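Local coordinates for glycerol uptake operon antiterminator-related protein (Thermotoga maritima, PDB 1VKF) that probably takes part in transcription control, as do the glycerol-3-phosphate-responsive antiterminators of the glycerol uptake operon, whose TIM-barrel fold it shares, at residues V132-G137 with P141-K146; G156-E159 with E163-E166; A19-M24 with K50-R55. All coordinates share one frame; numbering follows the deposited sequence.

All three contacts fasten helices of a TIM barrel to its strands and loops. Contact 1 is fully buried and ties strand 131-135 to the helix that follows it. Contact 3, partly buried, joins strand 16-21 and the turn after it to helix 45-54, on the opposite side of the chain's centre. Neither has a hydrogen bond across it; both rest mainly on apolar side chains. Contact 2 lies at the surface, where the loop 156-159 meets helix 161-167, and its chemistry differs: a charged carboxylate grips a backbone N-H beside a small valine-alanine contact. Contacts 1 and 2 touch through a probable hydrogen bond from Gly137 N to Gly156 O (2.9 Å), whereas contact 3 touches neither.

Contact 1: V132-G137 with P141-K146; sequences VEVLPG and PKVARK
Within a beta-alpha-beta unit of the TIM barrel, Val134 of strand 131-135 packs against Val143 of helix 140-144, the helix that leads the chain back to strand 151-155. The CA atoms of these two residues are 7.7 Å apart, a gap that the two isopropyl groups fill. They meet crosswise: Val134 CG2 lies 3.9 Å from Val143 CG1, while Val134 CG1 lies 4.1 Å from Val143 CG2. Each valine holds CG1 anti to its own backbone N (chi1 176° in Val134 and 173° in Val143), which spreads both methyls of each residue across the interface. Valine suits both places, because a beta-branched residue fits a strand well and presents two methyls close to the backbone, while on the helix it is short enough to let the two elements lie close together. Ala111 touches both valines, and Val143 also reaches Phe109 and Val117. On the other face of the strand, Glu133 makes a salt bridge with Arg108.

The second point of contact lies in the turn between strand and helix. Gly137 sits in a short 3-10 turn just after the cis-proline Pro136, and its carbonyl oxygen faces the ring of Pro141, with Gly137 O 3.4 Å from Pro141 CD. Proline has no N-H to offer this oxygen, so the pair touch without a hydrogen bond, and a residue of this kind is well tolerated in the first turn of a helix. Farther along, Pro141 O accepts the backbone N-H of Arg145 at 3.0 Å, and the guanidinium of Arg145 folds back until Pro141 O stands 3.8 Å above its plane, over its centre.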
loop_
_atom_site.group_PDB
_atom_site.type_symbol
_atom_site.label_atom_id
_atom_site.label_comp_id
_atom_site.label_asym_id
_atom_site.label_seq_id
_atom_site.Cartn_x
_atom_site.Cartn_y
_atom_site.Cartn_z
ATOM N N VAL A 132 5.694 -4.864 -3.207
ATOM C CA VAL A 132 5.025 -4.252 -4.334
ATOM C C VAL A 132 3.513 -4.423 -4.164
ATOM O O VAL A 132 3.079 -5.506 -3.788
ATOM C CB VAL A 132 5.431 -4.944 -5.682
ATOM C CG1 VAL A 132 4.764 -4.242 -6.814
ATOM C CG2 VAL A 132 6.919 -4.940 -5.877
ATOM N N GLU A 133 2.747 -3.380 -4.442
ATOM C CA GLU A 133 1.289 -3.440 -4.529
ATOM C C GLU A 133 0.857 -3.456 -5.983
ATOM O O GLU A 133 1.077 -2.496 -6.722
ATOM C CB GLU A 133 0.634 -2.297 -3.778
ATOM C CG GLU A 133 -0.908 -2.382 -3.733
ATOM C CD GLU A 133 -1.517 -1.216 -2.992
ATOM O OE1 GLU A 133 -1.375 -0.094 -3.483
ATOM O OE2 GLU A 133 -2.156 -1.458 -1.959
ATOM N N VAL A 134 0.239 -4.549 -6.369
ATOM C CA VAL A 134 -0.174 -4.759 -7.773
ATOM C C VAL A 134 -1.653 -4.517 -7.915
ATOM O O VAL A 134 -2.470 -5.112 -7.210
ATOM C CB VAL A 134 0.166 -6.153 -8.253
ATOM C CG1 VAL A 134 -0.370 -6.363 -9.671
ATOM C CG2 VAL A 134 1.670 -6.402 -8.166
ATOM N N LEU A 135 -2.003 -3.676 -8.885
ATOM C CA LEU A 135 -3.384 -3.351 -9.207
ATOM C C LEU A 135 -3.686 -3.638 -10.698
ATOM O O LEU A 135 -2.795 -3.449 -11.536
ATOM C CB LEU A 135 -3.687 -1.888 -8.936
ATOM C CG LEU A 135 -3.389 -1.350 -7.519
ATOM C CD1 LEU A 135 -2.048 -0.725 -7.440
ATOM C CD2 LEU A 135 -4.501 -0.352 -7.187
ATOM N N PRO A 136 -4.902 -4.077 -11.023
ATOM C CA PRO A 136 -5.939 -4.479 -10.053
ATOM C C PRO A 136 -5.621 -5.865 -9.468
ATOM O O PRO A 136 -4.693 -6.583 -9.899
ATOM C CB PRO A 136 -7.202 -4.550 -10.905
ATOM C CG PRO A 136 -6.673 -4.990 -12.298
ATOM C CD PRO A 136 -5.351 -4.315 -12.402
ATOM N N GLY A 137 -6.383 -6.281 -8.464
ATOM C CA GLY A 137 -6.051 -7.460 -7.719
ATOM C C GLY A 137 -6.081 -8.781 -8.499
ATOM O O GLY A 137 -5.277 -9.665 -8.216
ATOM N N PRO A 141 -1.752 -12.301 -8.851
ATOM C CA PRO A 141 -1.142 -13.640 -8.854
ATOM C C PRO A 141 -0.217 -13.887 -10.034
ATOM O O PRO A 141 0.881 -14.420 -9.838
ATOM C CB PRO A 141 -2.347 -14.562 -8.886
ATOM C CG PRO A 141 -3.414 -13.761 -8.153
ATOM C CD PRO A 141 -3.215 -12.366 -8.697
ATOM N N LYS A 142 -0.631 -13.438 -11.213
ATOM C CA LYS A 142 0.160 -13.566 -12.432
ATOM C C LYS A 142 1.468 -12.869 -12.282
ATOM O O LYS A 142 2.501 -13.384 -12.714
ATOM C CB LYS A 142 -0.523 -12.868 -13.612
ATOM C CG LYS A 142 -1.693 -13.488 -14.130
ATOM C CD LYS A 142 -1.840 -13.118 -15.619
ATOM C CE LYS A 142 -2.478 -14.257 -16.362
ATOM N NZ LYS A 142 -3.318 -13.756 -17.441
ATOM N N VAL A 143 1.420 -11.650 -11.752
ATOM C CA VAL A 143 2.617 -10.855 -11.557
ATOM C C VAL A 143 3.496 -11.485 -10.474
ATOM O O VAL A 143 4.718 -11.592 -10.653
ATOM C CB VAL A 143 2.265 -9.395 -11.224
ATOM C CG1 VAL A 143 3.477 -8.618 -10.871
ATOM C CG2 VAL A 143 1.536 -8.773 -12.418
ATOM N N ALA A 144 2.872 -11.956 -9.394
ATOM C CA ALA A 144 3.621 -12.524 -8.266
ATOM C C ALA A 144 4.456 -13.718 -8.720
ATOM O O ALA A 144 5.581 -13.910 -8.246
ATOM C CB ALA A 144 2.687 -12.985 -7.148
ATOM N N ARG A 145 3.906 -14.530 -9.608
ATOM C CA ARG A 145 4.639 -15.707 -10.122
ATOM C C ARG A 145 5.922 -15.338 -10.847
ATOM O O ARG A 145 6.845 -16.179 -10.952
ATOM C CB ARG A 145 3.736 -16.530 -11.050
ATOM C CG ARG A 145 2.684 -17.351 -10.303
ATOM C CD ARG A 145 1.886 -18.339 -11.175
ATOM N NE ARG A 145 0.775 -17.717 -11.921
ATOM C CZ ARG A 145 -0.512 -17.654 -11.527
ATOM N NH1 ARG A 145 -0.922 -18.158 -10.363
ATOM N NH2 ARG A 145 -1.407 -17.072 -12.317
ATOM N N LYS A 146 5.986 -14.114 -11.375
ATOM C CA LYS A 146 7.170 -13.630 -12.100
ATOM C C LYS A 146 8.228 -12.992 -11.210
ATOM O O LYS A 146 9.346 -12.748 -11.665
ATOM C CB LYS A 146 6.748 -12.651 -13.199
ATOM C CG LYS A 146 5.686 -13.213 -14.160
ATOM C CD LYS A 146 6.249 -13.803 -15.437
ATOM C CE LYS A 146 5.129 -14.346 -16.376
ATOM N NZ LYS A 146 5.175 -13.789 -17.744
#

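Contact 2: G156-E159 with E163-E166; sequences GLVE and EARE
Glu163 reaches back from helix 161-167 to the loop 156-159, and its side chain can be followed outward. CB points toward the loop and passes 4.3 Å from Val158 CG1. From there CG lies beside the backbone N of Glu163 and anti to its carbonyl carbon (chi1 -66°), and chi2 is extended, so the chain is carried straight to the loop. CD, the carboxylate carbon, comes within 3.9 Å of Glu159 N, and OE1 closes the gap: it accepts the N-H of Glu159 at 2.9 Å with a nearly straight N-H...O angle of 175°. The donor stands 47° out of the carboxylate plane, so the bond is straight at the hydrogen but tilted at the acceptor. OE1 also comes to 3.4 Å from Leu157 O, two acceptors brought near each other.

This is the start of the helix after strand 151-155 in the TIM barrel. Thr160 OG1 is hydrogen-bonded to Glu163 N while the Glu163 carboxylate takes the N-H of Glu159, so backbone and side chain of Glu163 both hold the entry to the helix. On the more sheltered side, Val158 CG1 packs 3.9 Å from Ala164 CB, where a single methyl lets the valine come close to the helix backbone. Leu157 N, in the same loop, hydrogen-bonds a citrate that probably came from the crystallisation liquor. The second oxygen, Glu163 OE2, lies 5.2 Å from Glu159 OE1, two like charges near each other but not in contact.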
loop_
_atom_site.group_PDB
_atom_site.type_symbol
_atom_site.label_atom_id
_atom_site.label_comp_id
_atom_site.label_asym_id
_atom_site.label_seq_id
_atom_site.Cartn_x
_atom_site.Cartn_y
_atom_site.Cartn_z
ATOM N N GLY A 156 -7.403 -3.491 -5.592
ATOM C CA GLY A 156 -8.234 -2.954 -6.657
ATOM C C GLY A 156 -9.225 -3.910 -7.256
ATOM O O GLY A 156 -8.866 -4.967 -7.754
ATOM N N LEU A 157 -10.506 -3.560 -7.171
ATOM C CA LEU A 157 -11.608 -4.304 -7.771
ATOM C C LEU A 157 -11.741 -5.757 -7.252
ATOM O O LEU A 157 -12.221 -6.627 -7.963
ATOM C CB LEU A 157 -11.540 -4.275 -9.297
ATOM C CG LEU A 157 -11.492 -2.890 -9.943
ATOM C CD1 LEU A 157 -11.349 -2.947 -11.488
ATOM C CD2 LEU A 157 -12.753 -2.105 -9.592
ATOM N N VAL A 158 -11.258 -6.011 -6.046
ATOM C CA VAL A 158 -11.518 -7.289 -5.404
ATOM C C VAL A 158 -12.927 -7.215 -4.788
ATOM O O VAL A 158 -13.121 -6.596 -3.748
ATOM C CB VAL A 158 -10.449 -7.627 -4.380
ATOM C CG1 VAL A 158 -10.774 -8.969 -3.682
ATOM C CG2 VAL A 158 -9.082 -7.681 -5.067
ATOM N N GLU A 159 -13.895 -7.817 -5.468
ATOM C CA GLU A 159 -15.317 -7.546 -5.248
ATOM C C GLU A 159 -16.122 -8.636 -4.526
ATOM O O GLU A 159 -17.296 -8.425 -4.219
ATOM C CB GLU A 159 -16.002 -7.238 -6.578
ATOM C CG GLU A 159 -15.516 -5.914 -7.150
ATOM C CD GLU A 159 -16.345 -5.412 -8.326
ATOM O OE1 GLU A 159 -17.010 -6.225 -8.998
ATOM O OE2 GLU A 159 -16.268 -4.199 -8.591
ATOM N N GLU A 163 -13.206 -14.119 -4.813
ATOM C CA GLU A 163 -12.028 -13.519 -5.477
ATOM C C GLU A 163 -10.879 -13.338 -4.507
ATOM O O GLU A 163 -9.744 -13.697 -4.814
ATOM C CB GLU A 163 -12.415 -12.165 -6.058
ATOM C CG GLU A 163 -13.431 -12.273 -7.176
ATOM C CD GLU A 163 -13.863 -10.917 -7.769
ATOM O OE1 GLU A 163 -13.296 -9.842 -7.438
ATOM O OE2 GLU A 163 -14.754 -10.942 -8.611
ATOM N N ALA A 164 -11.197 -12.846 -3.301
ATOM C CA ALA A 164 -10.180 -12.596 -2.291
ATOM C C ALA A 164 -9.491 -13.876 -1.860
ATOM O O ALA A 164 -8.291 -13.904 -1.760
ATOM C CB ALA A 164 -10.769 -11.883 -1.114
ATOM N N ARG A 165 -10.264 -14.933 -1.597
ATOM C CA ARG A 165 -9.708 -16.219 -1.153
ATOM C C ARG A 165 -8.755 -16.792 -2.168
ATOM O O ARG A 165 -7.649 -17.300 -1.850
ATOM C CB ARG A 165 -10.828 -17.222 -0.810
ATOM C CG ARG A 165 -11.620 -16.901 0.443
ATOM C CD ARG A 165 -12.529 -18.060 0.969
ATOM N NE ARG A 165 -13.279 -17.661 2.172
ATOM C CZ ARG A 165 -12.747 -17.532 3.389
ATOM N NH1 ARG A 165 -11.458 -17.791 3.607
ATOM N NH2 ARG A 165 -13.505 -17.145 4.406
ATOM N N GLU A 166 -9.147 -16.680 -3.423
ATOM C CA GLU A 166 -8.358 -17.223 -4.502
ATOM C C GLU A 166 -7.060 -16.402 -4.658
ATOM O O GLU A 166 -5.982 -16.959 -4.738
ATOM C CB GLU A 166 -9.144 -17.242 -5.816
ATOM C CG GLU A 166 -8.363 -17.864 -6.970
ATOM C CD GLU A 166 -7.902 -19.303 -6.686
ATOM O OE1 GLU A 166 -8.587 -20.038 -5.944
ATOM O OE2 GLU A 166 -6.820 -19.695 -7.184
#

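Contact 3: A19-M24 with K50-R55; sequences AALWDM and KILKDR
Four side chains meet end to end: Leu21 and Met24 from strand 16-21 and the turn beyond it, Leu52 and Ile51 from helix 45-54. Leu21 CD1 and Leu52 CD2 come methyl to methyl at 3.5 Å, a tight fit for carbon atoms. Met24, modelled as selenomethionine, approaches tip first as well. Its chain is bent at chi2 (-67°) and again at chi3 (-56°), which curls CE in between Ile51 and Leu52. There CE lies 3.8 Å from Ile51 CG2 and 4.0 Å from Leu52 CG, while its selenium passes 4.2 Å from Leu52 CD1. A long, flexible residue suits this turn, where the backbone is far from the helix; the branched leucines and isoleucine supply a broad hydrocarbon surface for it to rest on. Ile30 touches both leucines, extending the apolar patch between barrel strand and outer helix of this TIM barrel. Lys50 and Asp54 pair on the exposed side of the helix. With no hydrogen bond crossing the contact, adhesion rests on shape and the exclusion of water.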
loop_
_atom_site.group_PDB
_atom_site.type_symbol
_atom_site.label_atom_id
_atom_site.label_comp_id
_atom_site.label_asym_id
_atom_site.label_seq_id
_atom_site.Cartn_x
_atom_site.Cartn_y
_atom_site.Cartn_z
ATOM N N ALA A 19 -6.413 -3.095 5.731
ATOM C CA ALA A 19 -7.521 -2.153 5.706
ATOM C C ALA A 19 -7.106 -0.894 4.969
ATOM O O ALA A 19 -6.274 -0.154 5.455
ATOM C CB ALA A 19 -7.981 -1.797 7.122
ATOM N N ALA A 20 -7.788 -0.635 3.866
ATOM C CA ALA A 20 -7.644 0.615 3.102
ATOM C C ALA A 20 -8.700 1.622 3.599
ATOM O O ALA A 20 -9.925 1.314 3.665
ATOM C CB ALA A 20 -7.826 0.342 1.618
ATOM N N LEU A 21 -8.227 2.832 3.888
ATOM C CA LEU A 21 -9.072 3.895 4.348
ATOM C C LEU A 21 -9.044 5.051 3.369
ATOM O O LEU A 21 -7.983 5.565 3.025
ATOM C CB LEU A 21 -8.626 4.392 5.721
ATOM C CG LEU A 21 -8.922 3.430 6.884
ATOM C CD1 LEU A 21 -8.597 4.158 8.150
ATOM C CD2 LEU A 21 -10.351 2.921 6.872
ATOM N N TRP A 22 -10.243 5.488 2.959
ATOM C CA TRP A 22 -10.358 6.649 2.042
ATOM C C TRP A 22 -10.806 7.904 2.775
ATOM O O TRP A 22 -10.652 9.019 2.286
ATOM C CB TRP A 22 -11.349 6.340 0.930
ATOM C CG TRP A 22 -10.734 5.554 -0.133
ATOM C CD1 TRP A 22 -10.937 4.210 -0.394
ATOM C CD2 TRP A 22 -9.771 6.008 -1.081
ATOM N NE1 TRP A 22 -10.164 3.826 -1.466
ATOM C CE2 TRP A 22 -9.447 4.910 -1.916
ATOM C CE3 TRP A 22 -9.142 7.250 -1.329
ATOM C CZ2 TRP A 22 -8.531 5.007 -2.956
ATOM C CZ3 TRP A 22 -8.279 7.350 -2.379
ATOM C CH2 TRP A 22 -7.955 6.229 -3.179
ATOM N N ASP A 23 -11.444 7.730 3.902
ATOM C CA ASP A 23 -11.716 8.898 4.704
ATOM C C ASP A 23 -11.790 8.538 6.165
ATOM O O ASP A 23 -11.867 7.362 6.546
ATOM C CB ASP A 23 -12.964 9.660 4.214
ATOM C CG ASP A 23 -14.216 9.142 4.820
ATOM O OD1 ASP A 23 -14.365 7.921 4.735
ATOM O OD2 ASP A 23 -15.080 9.853 5.424
HETATM N N MSE A 24 -11.706 9.583 6.968
HETATM C CA MSE A 24 -11.437 9.483 8.394
HETATM C C MSE A 24 -12.588 10.030 9.233
HETATM O O MSE A 24 -12.470 10.167 10.447
HETATM C CB MSE A 24 -10.167 10.270 8.700
HETATM C CG MSE A 24 -8.956 9.615 8.120
HETATM SE SE MSE A 24 -8.542 7.883 8.966
HETATM C CE MSE A 24 -8.394 8.453 10.898
ATOM N N LYS A 50 -2.563 9.839 14.306
ATOM C CA LYS A 50 -2.776 9.648 15.741
ATOM C C LYS A 50 -3.992 8.741 16.001
ATOM O O LYS A 50 -3.909 7.858 16.853
ATOM C CB LYS A 50 -2.992 10.985 16.438
ATOM C CG LYS A 50 -3.412 10.835 17.905
ATOM C CD LYS A 50 -3.056 12.019 18.752
ATOM C CE LYS A 50 -3.331 11.749 20.260
ATOM N NZ LYS A 50 -2.895 10.391 20.682
ATOM N N ILE A 51 -5.103 8.971 15.308
ATOM C CA ILE A 51 -6.319 8.159 15.499
ATOM C C ILE A 51 -5.962 6.672 15.230
ATOM O O ILE A 51 -6.334 5.766 15.992
ATOM C CB ILE A 51 -7.500 8.633 14.624
ATOM C CG1 ILE A 51 -8.046 9.970 15.098
ATOM C CG2 ILE A 51 -8.590 7.542 14.556
ATOM C CD1 ILE A 51 -8.910 10.682 13.989
ATOM N N LEU A 52 -5.251 6.422 14.130
ATOM C CA LEU A 52 -5.012 5.071 13.658
ATOM C C LEU A 52 -3.929 4.410 14.495
ATOM O O LEU A 52 -4.042 3.227 14.849
ATOM C CB LEU A 52 -4.601 5.095 12.190
ATOM C CG LEU A 52 -5.728 5.539 11.231
ATOM C CD1 LEU A 52 -5.133 5.677 9.827
ATOM C CD2 LEU A 52 -6.891 4.595 11.220
ATOM N N LYS A 53 -2.905 5.169 14.858
ATOM C CA LYS A 53 -1.831 4.618 15.684
ATOM C C LYS A 53 -2.369 4.315 17.096
ATOM O O LYS A 53 -1.963 3.359 17.714
ATOM C CB LYS A 53 -0.617 5.559 15.742
ATOM C CG LYS A 53 0.157 5.713 14.371
ATOM C CD LYS A 53 0.733 4.399 13.830
ATOM C CE LYS A 53 1.748 3.775 14.816
ATOM N NZ LYS A 53 2.224 2.360 14.444
ATOM N N ASP A 54 -3.296 5.125 17.575
ATOM C CA ASP A 54 -3.935 4.916 18.883
ATOM C C ASP A 54 -4.712 3.576 18.914
ATOM O O ASP A 54 -4.861 2.978 19.999
ATOM C CB ASP A 54 -4.874 6.067 19.211
ATOM C CG ASP A 54 -4.140 7.286 19.846
ATOM O OD1 ASP A 54 -2.907 7.207 20.091
ATOM O OD2 ASP A 54 -4.713 8.342 20.140
ATOM N N ARG A 55 -5.232 3.162 17.772
ATOM C CA ARG A 55 -5.922 1.868 17.613
ATOM C C ARG A 55 -4.950 0.709 17.487
ATOM O O ARG A 55 -5.372 -0.423 17.299
ATOM C CB ARG A 55 -6.878 1.882 16.461
ATOM C CG ARG A 55 -8.130 2.691 16.692
ATOM C CD ARG A 55 -8.901 2.916 15.489
ATOM N NE ARG A 55 -10.084 3.763 15.667
ATOM C CZ ARG A 55 -11.258 3.487 15.112
ATOM N NH1 ARG A 55 -11.410 2.375 14.424
ATOM N NH2 ARG A 55 -12.285 4.306 15.261
#